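Local coordinates for ADP-dependent L-serine kinase SerK (Thermococcus kodakarensis KOD1, PDB 5X0J), which phosphorylates free L-serine with ADP as phosphate donor, giving O-phospho-L-serine and AMP in the first step of cysteine biosynthesis from serine, at residues V16-I21 with I234-E239; Q31-E36 with V164-S169; G48-P53 with H71-G76. The protein carries 1 engineered substitution. All blocks are in the same frame, centred on the assembly; numbering follows the deposited sequence. Where two conformers were deposited one is given.

Interaction 1 (V16-I21 with I234-E239); sequences VDYVFI and IDVKLE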
loop_
_atom_site.group_PDB
_atom_site.type_symbol
_atom_site.label_atom_id
_atom_site.label_comp_id
_atom_site.label_asym_id
_atom_site.label_seq_id
_atom_site.Cartn_x
_atom_site.Cartn_y
_atom_site.Cartn_z
ATOM N N VAL A 16 3.935 -0.289 22.526
ATOM C CA VAL A 16 2.723 -1.123 22.642
ATOM C C VAL A 16 2.997 -2.619 22.753
ATOM O O VAL A 16 2.086 -3.404 23.019
ATOM C CB VAL A 16 1.705 -0.871 21.499
ATOM C CG1 VAL A 16 1.105 0.517 21.636
ATOM C CG2 VAL A 16 2.322 -1.077 20.120
ATOM N N ASP A 17 4.246 -3.034 22.585
ATOM C CA ASP A 17 4.586 -4.460 22.684
ATOM C C ASP A 17 3.806 -5.278 21.638
ATOM O O ASP A 17 2.849 -4.798 20.994
ATOM C CB ASP A 17 4.332 -4.997 24.118
ATOM C CG ASP A 17 5.252 -6.158 24.504
ATOM O OD1 ASP A 17 6.166 -6.517 23.723
ATOM O OD2 ASP A 17 5.054 -6.733 25.599
ATOM N N TYR A 18 4.208 -6.522 21.467
ATOM C CA TYR A 18 3.667 -7.361 20.420
ATOM C C TYR A 18 3.214 -8.665 21.005
ATOM O O TYR A 18 3.606 -9.023 22.110
ATOM C CB TYR A 18 4.729 -7.640 19.352
ATOM C CG TYR A 18 5.947 -8.383 19.862
ATOM C CD1 TYR A 18 5.995 -9.781 19.846
ATOM C CD2 TYR A 18 7.037 -7.697 20.366
ATOM C CE1 TYR A 18 7.101 -10.474 20.311
ATOM C CE2 TYR A 18 8.151 -8.377 20.834
ATOM C CZ TYR A 18 8.178 -9.764 20.801
ATOM O OH TYR A 18 9.293 -10.435 21.269
ATOM N N VAL A 19 2.427 -9.379 20.214
ATOM C CA VAL A 19 2.111 -10.777 20.466
ATOM C C VAL A 19 2.355 -11.531 19.167
ATOM O O VAL A 19 2.017 -11.049 18.091
ATOM C CB VAL A 19 0.656 -10.958 20.970
ATOM C CG1 VAL A 19 -0.368 -10.294 20.054
ATOM C CG2 VAL A 19 0.335 -12.441 21.161
ATOM N N PHE A 20 2.944 -12.716 19.264
ATOM C CA PHE A 20 3.112 -13.555 18.097
ATOM C C PHE A 20 1.752 -14.072 17.645
ATOM O O PHE A 20 0.970 -14.573 18.459
ATOM C CB PHE A 20 4.021 -14.747 18.401
ATOM C CG PHE A 20 5.482 -14.409 18.512
ATOM C CD1 PHE A 20 6.150 -13.736 17.495
ATOM C CD2 PHE A 20 6.213 -14.818 19.617
ATOM C CE1 PHE A 20 7.498 -13.451 17.597
ATOM C CE2 PHE A 20 7.558 -14.529 19.727
ATOM C CZ PHE A 20 8.206 -13.849 18.714
ATOM N N ILE A 21 1.480 -13.949 16.345
ATOM C CA ILE A 21 0.277 -14.504 15.727
ATOM C C ILE A 21 0.732 -15.315 14.525
ATOM O O ILE A 21 1.647 -14.917 13.794
ATOM C CB ILE A 21 -0.712 -13.387 15.307
ATOM C CG1 ILE A 21 -1.209 -12.599 16.529
ATOM C CG2 ILE A 21 -1.898 -13.953 14.539
ATOM C CD1 ILE A 21 -2.098 -13.370 17.490
ATOM N N ILE A 234 10.640 -2.820 17.719
ATOM C CA ILE A 234 10.772 -4.047 18.512
ATOM C C ILE A 234 12.053 -4.733 18.071
ATOM O O ILE A 234 12.658 -4.348 17.071
ATOM C CB ILE A 234 9.533 -4.969 18.395
ATOM C CG1 ILE A 234 9.318 -5.447 16.948
ATOM C CG2 ILE A 234 8.301 -4.229 18.924
ATOM C CD1 ILE A 234 8.208 -6.471 16.780
ATOM N N ASP A 235 12.491 -5.711 18.849
ATOM C CA ASP A 235 13.773 -6.360 18.575
ATOM C C ASP A 235 13.551 -7.860 18.679
ATOM O O ASP A 235 13.635 -8.467 19.754
ATOM C CB ASP A 235 14.852 -5.828 19.517
ATOM C CG ASP A 235 16.262 -6.150 19.034
ATOM O OD1 ASP A 235 16.688 -5.649 17.957
ATOM O OD2 ASP A 235 16.958 -6.898 19.749
ATOM N N VAL A 236 13.188 -8.431 17.537
ATOM C CA VAL A 236 12.844 -9.837 17.433
ATOM C C VAL A 236 13.759 -10.444 16.381
ATOM O O VAL A 236 13.872 -9.921 15.274
ATOM C CB VAL A 236 11.360 -10.035 17.045
ATOM C CG1 VAL A 236 11.050 -11.515 16.878
ATOM C CG2 VAL A 236 10.437 -9.414 18.088
ATOM N N LYS A 237 14.440 -11.517 16.748
ATOM C CA LYS A 237 15.319 -12.215 15.811
ATOM C C LYS A 237 14.465 -12.927 14.775
ATOM O O LYS A 237 13.462 -13.548 15.123
ATOM C CB LYS A 237 16.197 -13.236 16.537
ATOM C CG LYS A 237 17.126 -12.642 17.582
ATOM C CD LYS A 237 17.785 -13.715 18.436
ATOM C CE LYS A 237 18.482 -13.105 19.633
ATOM N N LEU A 238 14.888 -12.875 13.514
ATOM C CA LEU A 238 14.191 -13.601 12.453
ATOM C C LEU A 238 14.041 -15.081 12.810
ATOM O O LEU A 238 12.988 -15.660 12.574
ATOM C CB LEU A 238 14.907 -13.431 11.113
ATOM C CG LEU A 238 14.346 -14.204 9.910
ATOM C CD1 LEU A 238 12.859 -13.924 9.702
ATOM C CD2 LEU A 238 15.146 -13.851 8.667
ATOM N N GLU A 239 15.063 -15.683 13.423
ATOM C CA GLU A 239 14.958 -17.099 13.789
ATOM C C GLU A 239 13.811 -17.409 14.768
ATOM O O GLU A 239 13.281 -18.529 14.754
ATOM C CB GLU A 239 16.294 -17.638 14.316
ATOM C CG GLU A 239 16.697 -17.144 15.699
ATOM C CD GLU A 239 18.183 -17.294 15.999
ATOM O OE1 GLU A 239 19.025 -17.043 15.104
ATOM O OE2 GLU A 239 18.522 -17.655 17.146
#
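Tyr18 meets Ile234 and Val236 where the C-terminal part of the chain packs against the start of edge strand 19-22 in the mixed sheet of the ParB-like domain. Strand 236-237 does not join that sheet; it pairs with strand 49-50, so here the two segments meet through side chains alone. With its CG set between the backbone N and the carbonyl carbon (chi1 62°), Tyr18 sends its ring across to 234-239. Following it outward from CB, CD2 comes first, 4.0 Å from Ile234 CG2 and equally near that residue's CD1. CE2 and CZ then come up to Val236 CG2, CZ at 3.5 Å, and the hydroxyl OH ends beside the same methyl. Both isoleucine and valine methyls approach the ring obliquely. Pro86 of the neighbouring strand 84-90 also touches Tyr18, Phe20 and Ile234. With Tyr18 cut back to an alanine, Ile234 CG2 and Val236 CG2 would probably lose the ring they rest against, opening a gap between the two segments. Phe20 takes the other branch of the valine: its ring edge lies near Val236 CG1, with CE1 4.1 Å away, while Tyr18 CE1 sits over one face of the same phenylalanine ring.

Interaction 2 (Q31-E36 with V164-S169); sequences QLVQKE and VLDEMS. With AMP (adenosine monophosphate), chain B.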
loop_
_atom_site.group_PDB
_atom_site.type_symbol
_atom_site.label_atom_id
_atom_site.label_comp_id
_atom_site.label_asym_id
_atom_site.label_seq_id
_atom_site.Cartn_x
_atom_site.Cartn_y
_atom_site.Cartn_z
ATOM N N GLN A 31 -3.227 -6.495 -2.810
ATOM C CA GLN A 31 -2.103 -7.052 -3.560
ATOM C C GLN A 31 -0.748 -6.454 -3.150
ATOM O O GLN A 31 -0.675 -5.504 -2.361
ATOM C CB GLN A 31 -2.326 -6.812 -5.052
ATOM C CG GLN A 31 -3.522 -7.560 -5.633
ATOM C CD GLN A 31 -3.860 -7.138 -7.039
ATOM O OE1 GLN A 31 -3.791 -5.963 -7.390
ATOM N NE2 GLN A 31 -4.237 -8.096 -7.865
ATOM N N LEU A 32 0.319 -7.045 -3.686
ATOM C CA LEU A 32 1.708 -6.700 -3.368
ATOM C C LEU A 32 2.384 -5.910 -4.480
ATOM O O LEU A 32 1.974 -5.986 -5.625
ATOM C CB LEU A 32 2.520 -7.974 -3.113
ATOM C CG LEU A 32 1.945 -8.971 -2.107
ATOM C CD1 LEU A 32 2.916 -10.118 -1.883
ATOM C CD2 LEU A 32 1.628 -8.275 -0.785
ATOM N N VAL A 33 3.388 -5.121 -4.099
ATOM C CA VAL A 33 4.356 -4.455 -4.965
ATOM C C VAL A 33 5.655 -5.251 -4.848
ATOM O O VAL A 33 6.178 -5.450 -3.730
ATOM C CB VAL A 33 4.599 -3.003 -4.487
ATOM C CG1 VAL A 33 5.580 -2.280 -5.412
ATOM C CG2 VAL A 33 3.265 -2.257 -4.376
ATOM N N GLN A 34 6.184 -5.709 -5.984
ATOM C CA GLN A 34 7.346 -6.594 -5.972
ATOM C C GLN A 34 8.554 -5.997 -5.264
ATOM O O GLN A 34 9.193 -6.677 -4.465
ATOM C CB GLN A 34 7.742 -7.029 -7.382
ATOM C CG GLN A 34 8.978 -7.920 -7.391
ATOM C CD GLN A 34 9.133 -8.699 -8.671
ATOM O OE1 GLN A 34 8.160 -9.196 -9.215
ATOM N NE2 GLN A 34 10.371 -8.837 -9.138
ATOM N N LYS A 35 8.873 -4.738 -5.547
ATOM C CA LYS A 35 10.039 -4.109 -4.904
ATOM C C LYS A 35 9.896 -3.962 -3.392
ATOM O O LYS A 35 10.893 -3.959 -2.675
ATOM C CB LYS A 35 10.320 -2.737 -5.499
ATOM C CG LYS A 35 10.785 -2.762 -6.939
ATOM C CD LYS A 35 12.205 -3.226 -7.131
ATOM C CE LYS A 35 12.727 -2.722 -8.470
ATOM N NZ LYS A 35 14.019 -3.354 -8.824
ATOM N N GLU A 36 8.667 -3.814 -2.907
ATOM C CA GLU A 36 8.396 -3.744 -1.461
ATOM C C GLU A 36 8.636 -5.114 -0.814
ATOM O O GLU A 36 9.266 -5.214 0.242
ATOM C CB GLU A 36 6.960 -3.264 -1.237
ATOM C CG GLU A 36 6.519 -3.018 0.207
ATOM C CD GLU A 36 6.942 -1.686 0.788
ATOM O OE1 GLU A 36 6.086 -1.038 1.437
ATOM O OE2 GLU A 36 8.098 -1.290 0.570
ATOM N N VAL A 164 0.860 -2.648 -14.227
ATOM C CA VAL A 164 1.765 -1.995 -15.157
ATOM C C VAL A 164 2.902 -1.290 -14.410
ATOM O O VAL A 164 4.063 -1.426 -14.789
ATOM C CB VAL A 164 1.009 -1.002 -16.061
ATOM C CG1 VAL A 164 1.966 -0.062 -16.803
ATOM C CG2 VAL A 164 0.143 -1.762 -17.051
ATOM N N LEU A 165 2.571 -0.558 -13.351
ATOM C CA LEU A 165 3.596 0.153 -12.588
ATOM C C LEU A 165 4.560 -0.819 -11.920
ATOM O O LEU A 165 5.766 -0.581 -11.909
ATOM C CB LEU A 165 2.963 1.063 -11.535
ATOM C CG LEU A 165 2.084 2.200 -12.058
ATOM C CD1 LEU A 165 1.459 2.936 -10.883
ATOM C CD2 LEU A 165 2.862 3.148 -12.955
ATOM N N ASP A 166 4.026 -1.922 -11.386
ATOM C CA ASP A 166 4.857 -2.980 -10.792
ATOM C C ASP A 166 5.852 -3.528 -11.809
ATOM O O ASP A 166 7.049 -3.612 -11.545
ATOM C CB ASP A 166 3.956 -4.098 -10.274
ATOM C CG ASP A 166 4.671 -5.085 -9.382
ATOM O OD1 ASP A 166 5.442 -4.665 -8.491
ATOM O OD2 ASP A 166 4.404 -6.294 -9.543
ATOM N N GLU A 167 5.351 -3.872 -12.988
ATOM C CA GLU A 167 6.208 -4.405 -14.037
ATOM C C GLU A 167 7.273 -3.412 -14.492
ATOM O O GLU A 167 8.436 -3.780 -14.657
ATOM C CB GLU A 167 5.372 -4.834 -15.232
ATOM C CG GLU A 167 4.489 -6.033 -14.941
ATOM C CD GLU A 167 3.464 -6.294 -16.029
ATOM O OE1 GLU A 167 3.450 -5.581 -17.054
ATOM O OE2 GLU A 167 2.657 -7.228 -15.849
ATOM N N MET A 168 6.873 -2.163 -14.702
ATOM C CA MET A 168 7.821 -1.140 -15.141
ATOM C C MET A 168 8.874 -0.856 -14.080
ATOM O O MET A 168 10.024 -0.582 -14.416
ATOM C CB MET A 168 7.097 0.136 -15.560
ATOM C CG MET A 168 6.237 -0.062 -16.800
ATOM S SD MET A 168 5.464 1.437 -17.422
ATOM C CE MET A 168 6.848 2.167 -18.311
ATOM N N SER A 169 8.475 -0.932 -12.813
ATOM C CA SER A 169 9.397 -0.799 -11.681
ATOM C C SER A 169 10.431 -1.929 -11.670
ATOM O O SER A 169 11.638 -1.701 -11.546
ATOM C CB SER A 169 8.583 -0.777 -10.386
ATOM O OG SER A 169 9.377 -0.971 -9.237
HETATM P P AMP B . 4.251 -4.156 4.653
HETATM O O1P AMP B . 4.815 -5.356 5.397
HETATM O O2P AMP B . 3.277 -4.549 3.560
HETATM O O3P AMP B . 3.741 -3.104 5.601
HETATM O "O5'" AMP B . 5.480 -3.499 3.851
HETATM C "C5'" AMP B . 6.842 -3.745 4.189
HETATM C "C4'" AMP B . 7.142 -3.209 5.578
HETATM O "O4'" AMP B . 8.287 -3.861 6.089
HETATM C "C3'" AMP B . 7.513 -1.713 5.682
HETATM O "O3'" AMP B . 6.701 -1.108 6.686
HETATM C "C2'" AMP B . 8.976 -1.638 6.119
HETATM O "O2'" AMP B . 9.270 -0.523 6.956
HETATM C "C1'" AMP B . 9.040 -2.954 6.842
HETATM N N9 AMP B . 10.377 -3.531 7.087
HETATM C C8 AMP B . 11.509 -3.374 6.375
HETATM N N7 AMP B . 12.523 -4.099 6.909
HETATM C C5 AMP B . 12.018 -4.734 7.975
HETATM C C6 AMP B . 12.542 -5.654 8.997
HETATM N N6 AMP B . 13.836 -6.040 8.958
HETATM N N1 AMP B . 11.678 -6.082 9.947
HETATM C C2 AMP B . 10.379 -5.705 9.995
HETATM N N3 AMP B . 9.843 -4.860 9.099
HETATM C C4 AMP B . 10.604 -4.361 8.095
HETATM O O HOH W 1 3.507 -7.697 -7.285
HETATM O O HOH W 2 7.751 -3.301 -7.790
#
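Asp166 OD1 is gripped from two directions, by the backbone N-H of Gln34 and by a water. The Gln34 N to Asp166 OD1 bond is 2.8 Å long and fairly straight (164°), and it reaches the oxygen on its syn side, 19° out of the carboxylate plane. The water donates to Asp166 OD1, accepts from Lys35 N at 2.9 Å and, in one of the two Ser169 conformers, also lies 3.2 Å from Ser169 OG. The other carboxylate oxygen works through a second water, which donates both to Asp166 OD2 and to Leu32 O. One aspartate of helix 155-170 thus holds the backbone at Leu32, Gln34 and Lys35, directly at Gln34 and through waters at the other two, right where helix 34-47 begins; Val33 holds the N-cap position. With CG trans to the backbone N (chi1 -167°), the Asp166 carboxylate is extended off its helix toward that helix start.

Around these bonds, aliphatic carbons pack against polar atoms. Gln34 CB lies 3.5 Å from Asp166 OD1, while its amide nitrogen turns to Glu38. Lys35 bends at chi2, its CE passing beside Ser169 O. Val33, whose N is hydrogen-bonded to His72 NE2, brings CG1 near Asp166 OD1.

The contact joins the ParB-like N-terminal part to the SerK C-terminal part. A carboxylate beside the first N-H groups of a helix would be favoured by the helix dipole, so Asp166 probably steadies the start of the helix that carries Glu36 to the AMP pocket.

Interaction 3 (G48-P53 with H71-G76); sequences GIFWKP and HHRWAG. With AMP (adenosine monophosphate), chain B; SEP (phosphoserine), chain C.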
loop_
_atom_site.group_PDB
_atom_site.type_symbol
_atom_site.label_atom_id
_atom_site.label_comp_id
_atom_site.label_asym_id
_atom_site.label_seq_id
_atom_site.Cartn_x
_atom_site.Cartn_y
_atom_site.Cartn_z
ATOM N N GLY A 48 18.853 -9.879 10.133
ATOM C CA GLY A 48 18.503 -10.868 11.154
ATOM C C GLY A 48 17.488 -10.388 12.192
ATOM O O GLY A 48 17.195 -11.125 13.143
ATOM N N ILE A 49 16.951 -9.174 12.020
ATOM C CA ILE A 49 16.062 -8.549 13.011
ATOM C C ILE A 49 14.775 -8.138 12.323
ATOM O O ILE A 49 14.800 -7.543 11.240
ATOM C CB ILE A 49 16.711 -7.306 13.673
ATOM C CG1 ILE A 49 17.890 -7.722 14.558
ATOM C CG2 ILE A 49 15.707 -6.494 14.490
ATOM C CD1 ILE A 49 17.531 -8.531 15.782
ATOM N N PHE A 50 13.659 -8.464 12.972
ATOM C CA PHE A 50 12.318 -8.052 12.563
ATOM C C PHE A 50 11.909 -6.969 13.561
ATOM O O PHE A 50 11.730 -7.259 14.731
ATOM C CB PHE A 50 11.377 -9.261 12.598
ATOM C CG PHE A 50 9.987 -8.980 12.085
ATOM C CD1 PHE A 50 9.024 -8.430 12.924
ATOM C CD2 PHE A 50 9.635 -9.285 10.775
ATOM C CE1 PHE A 50 7.749 -8.189 12.453
ATOM C CE2 PHE A 50 8.341 -9.038 10.307
ATOM C CZ PHE A 50 7.410 -8.498 11.166
ATOM N N TRP A 51 11.809 -5.720 13.096
ATOM C CA TRP A 51 11.722 -4.556 14.005
ATOM C C TRP A 51 10.399 -3.787 14.010
ATOM O O TRP A 51 10.266 -2.845 14.778
ATOM C CB TRP A 51 12.913 -3.587 13.780
ATOM C CG TRP A 51 13.075 -3.115 12.351
ATOM C CD1 TRP A 51 13.950 -3.604 11.420
ATOM C CD2 TRP A 51 12.322 -2.093 11.689
ATOM N NE1 TRP A 51 13.803 -2.929 10.237
ATOM C CE2 TRP A 51 12.806 -2.005 10.363
ATOM C CE3 TRP A 51 11.307 -1.213 12.096
ATOM C CZ2 TRP A 51 12.284 -1.098 9.429
ATOM C CZ3 TRP A 51 10.796 -0.292 11.167
ATOM C CH2 TRP A 51 11.289 -0.254 9.848
ATOM N N LYS A 52 9.433 -4.194 13.197
ATOM C CA LYS A 52 8.158 -3.481 13.071
ATOM C C LYS A 52 7.003 -4.473 13.174
ATOM O O LYS A 52 6.838 -5.295 12.291
ATOM C CB LYS A 52 8.085 -2.746 11.727
ATOM C CG LYS A 52 6.864 -1.852 11.608
ATOM C CD LYS A 52 6.702 -1.230 10.229
ATOM C CE LYS A 52 7.646 -0.084 9.989
ATOM N NZ LYS A 52 7.183 0.724 8.829
ATOM N N PRO A 53 6.170 -4.376 14.217
ATOM C CA PRO A 53 5.082 -5.354 14.321
ATOM C C PRO A 53 4.004 -5.135 13.286
ATOM O O PRO A 53 3.746 -4.003 12.888
ATOM C CB PRO A 53 4.498 -5.097 15.717
ATOM C CG PRO A 53 4.812 -3.683 15.975
ATOM C CD PRO A 53 6.166 -3.441 15.357
ATOM N N HIS A 71 1.192 -6.506 4.573
ATOM C CA HIS A 71 1.041 -7.497 3.501
ATOM C C HIS A 71 2.354 -8.082 3.017
ATOM O O HIS A 71 2.433 -9.281 2.737
ATOM C CB HIS A 71 0.276 -6.891 2.338
ATOM C CG HIS A 71 -1.158 -6.678 2.656
ATOM N ND1 HIS A 71 -1.595 -5.616 3.410
ATOM C CD2 HIS A 71 -2.243 -7.454 2.432
ATOM C CE1 HIS A 71 -2.897 -5.709 3.584
ATOM N NE2 HIS A 71 -3.308 -6.825 3.016
ATOM N N HIS A 72 3.378 -7.242 2.947
ATOM C CA HIS A 72 4.674 -7.662 2.415
ATOM C C HIS A 72 5.471 -8.428 3.449
ATOM O O HIS A 72 6.086 -9.453 3.127
ATOM C CB HIS A 72 5.413 -6.451 1.849
ATOM C CG HIS A 72 4.664 -5.791 0.734
ATOM N ND1 HIS A 72 3.616 -4.925 0.947
ATOM C CD2 HIS A 72 4.755 -5.942 -0.606
ATOM C CE1 HIS A 72 3.128 -4.530 -0.211
ATOM N NE2 HIS A 72 3.809 -5.129 -1.165
ATOM N N ARG A 73 5.426 -7.967 4.694
ATOM C CA ARG A 73 6.000 -8.755 5.785
ATOM C C ARG A 73 5.360 -10.155 5.826
ATOM O O ARG A 73 6.062 -11.179 5.931
ATOM C CB ARG A 73 5.833 -8.061 7.129
ATOM C CG ARG A 73 6.883 -6.998 7.405
ATOM C CD ARG A 73 6.473 -6.062 8.520
ATOM N NE ARG A 73 5.431 -5.127 8.083
ATOM C CZ ARG A 73 4.737 -4.326 8.887
ATOM N NH1 ARG A 73 4.955 -4.316 10.206
ATOM N NH2 ARG A 73 3.831 -3.502 8.373
ATOM N N TRP A 74 4.033 -10.200 5.735
ATOM C CA TRP A 74 3.310 -11.486 5.796
ATOM C C TRP A 74 3.705 -12.398 4.634
ATOM O O TRP A 74 4.088 -13.553 4.842
ATOM C CB TRP A 74 1.801 -11.222 5.823
ATOM C CG TRP A 74 0.917 -12.416 5.608
ATOM C CD1 TRP A 74 0.575 -13.371 6.533
ATOM C CD2 TRP A 74 0.233 -12.760 4.399
ATOM N NE1 TRP A 74 -0.280 -14.283 5.969
ATOM C CE2 TRP A 74 -0.513 -13.932 4.663
ATOM C CE3 TRP A 74 0.160 -12.177 3.118
ATOM C CZ2 TRP A 74 -1.299 -14.560 3.675
ATOM C CZ3 TRP A 74 -0.629 -12.783 2.146
ATOM C CH2 TRP A 74 -1.345 -13.970 2.431
ATOM N N ALA A 75 3.658 -11.874 3.415
ATOM C CA ALA A 75 4.020 -12.665 2.238
ATOM C C ALA A 75 5.494 -13.068 2.255
ATOM O O ALA A 75 5.843 -14.198 1.906
ATOM C CB ALA A 75 3.714 -11.898 0.963
ATOM N N GLY A 76 6.366 -12.139 2.650
ATOM C CA GLY A 76 7.794 -12.418 2.709
ATOM C C GLY A 76 8.168 -13.456 3.753
ATOM O O GLY A 76 8.940 -14.379 3.476
HETATM P P AMP B . 4.251 -4.156 4.653
HETATM O O1P AMP B . 4.815 -5.356 5.397
HETATM O O2P AMP B . 3.277 -4.549 3.560
HETATM O O3P AMP B . 3.741 -3.104 5.601
HETATM O "O5'" AMP B . 5.480 -3.499 3.851
HETATM C "C5'" AMP B . 6.842 -3.745 4.189
HETATM C "C4'" AMP B . 7.142 -3.209 5.578
HETATM O "O4'" AMP B . 8.287 -3.861 6.089
HETATM C "C3'" AMP B . 7.513 -1.713 5.682
HETATM O "O3'" AMP B . 6.701 -1.108 6.686
HETATM C "C2'" AMP B . 8.976 -1.638 6.119
HETATM O "O2'" AMP B . 9.270 -0.523 6.956
HETATM C "C1'" AMP B . 9.040 -2.954 6.842
HETATM N N9 AMP B . 10.377 -3.531 7.087
HETATM C C8 AMP B . 11.509 -3.374 6.375
HETATM N N7 AMP B . 12.523 -4.099 6.909
HETATM C C5 AMP B . 12.018 -4.734 7.975
HETATM C C6 AMP B . 12.542 -5.654 8.997
HETATM N N6 AMP B . 13.836 -6.040 8.958
HETATM N N1 AMP B . 11.678 -6.082 9.947
HETATM C C2 AMP B . 10.379 -5.705 9.995
HETATM N N3 AMP B . 9.843 -4.860 9.099
HETATM C C4 AMP B . 10.604 -4.361 8.095
HETATM N N SEP C . -2.443 -1.542 4.542
HETATM C CA SEP C . -1.174 -0.759 4.653
HETATM C CB SEP C . -0.621 -0.502 3.250
HETATM O OG SEP C . -0.404 -1.753 2.600
HETATM C C SEP C . -1.406 0.508 5.434
HETATM O O SEP C . -0.587 1.445 5.356
HETATM O OXT SEP C . -2.408 0.634 6.162
HETATM P P SEP C . 0.784 -2.748 3.077
HETATM O O1P SEP C . 1.856 -1.843 3.664
HETATM O O2P SEP C . 1.171 -3.402 1.789
HETATM O O3P SEP C . 0.140 -3.686 4.066
HETATM O O HOH W 3 3.019 -2.045 10.911
#
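Arg73 reaches from the start of helix 71-80 to the backbone of 48-53, and its NH1 carries the direct hydrogen bonds between the two segments. It donates to Lys52 O at 3.0 Å; the oxygen lies in the guanidinium plane, but the nitrogen stands above the carbonyl plane, 68° out of it. A second bond from NH1, to Pro53 O, is weak. A water that donates to Pro53 O and accepts from Arg73 NH2 adds a bridge.

NE and NH2 also bind the AMP phosphate. Arg73 NE donates to AMP O1P, which Arg73 N also holds, and NH2 gives AMP O3P a bond of 2.8 Å. His72 grips AMP O2P twice, through N and ND1, the latter at 2.7 Å. His71 does the same for phosphoserine O3P, with ND1 2.7 Å away and the oxygen in the ring plane. Lys52 NZ donates to AMP O2' and O3', and Ile49 O accepts from AMP N6 at 2.9 Å.

Aromatic and aliphatic packing lines this side of the pocket. Trp51 lies against one face of the adenine, AMP C4 being 3.7 Å above its ring plane, while from the opposite side the tilted Phe50 ring has AMP C2 over one of its faces. Phe50 CZ also meets Arg73 CD at 3.7 Å, and Lys52 CD lies over one guanidinium face.

Segment 48-53 thus recognises base and ribose while the helix N-terminus receives both phosphates. The N-H groups at this helix start, with Arg73, would probably offset the phosphates' negative charge, holding the two products as they lie after phosphoryl transfer.

In the fold
Interactions 1 and 3 are neighbours, with centres about 10 Å apart, and share the two-stranded antiparallel sheet of 49-50 and 236-237: Val236 and Leu238 are probably backbone hydrogen-bonded to Phe50 and Gly48. The C-terminal part packed in interaction 1 therefore backs the segment that holds the adenine. Interaction 2 lies about 18 Å from interaction 3 and 27 Å from interaction 1, centre to centre, yet it touches interaction 3 through Val33 and His72, and helix 34-47 leads straight into strand 49-50. Along the chain the contacts nest: interaction 3 inside interaction 2, and that inside interaction 1. Together they place the nucleotide site between its C-terminal backing and the SerK C-terminal domain.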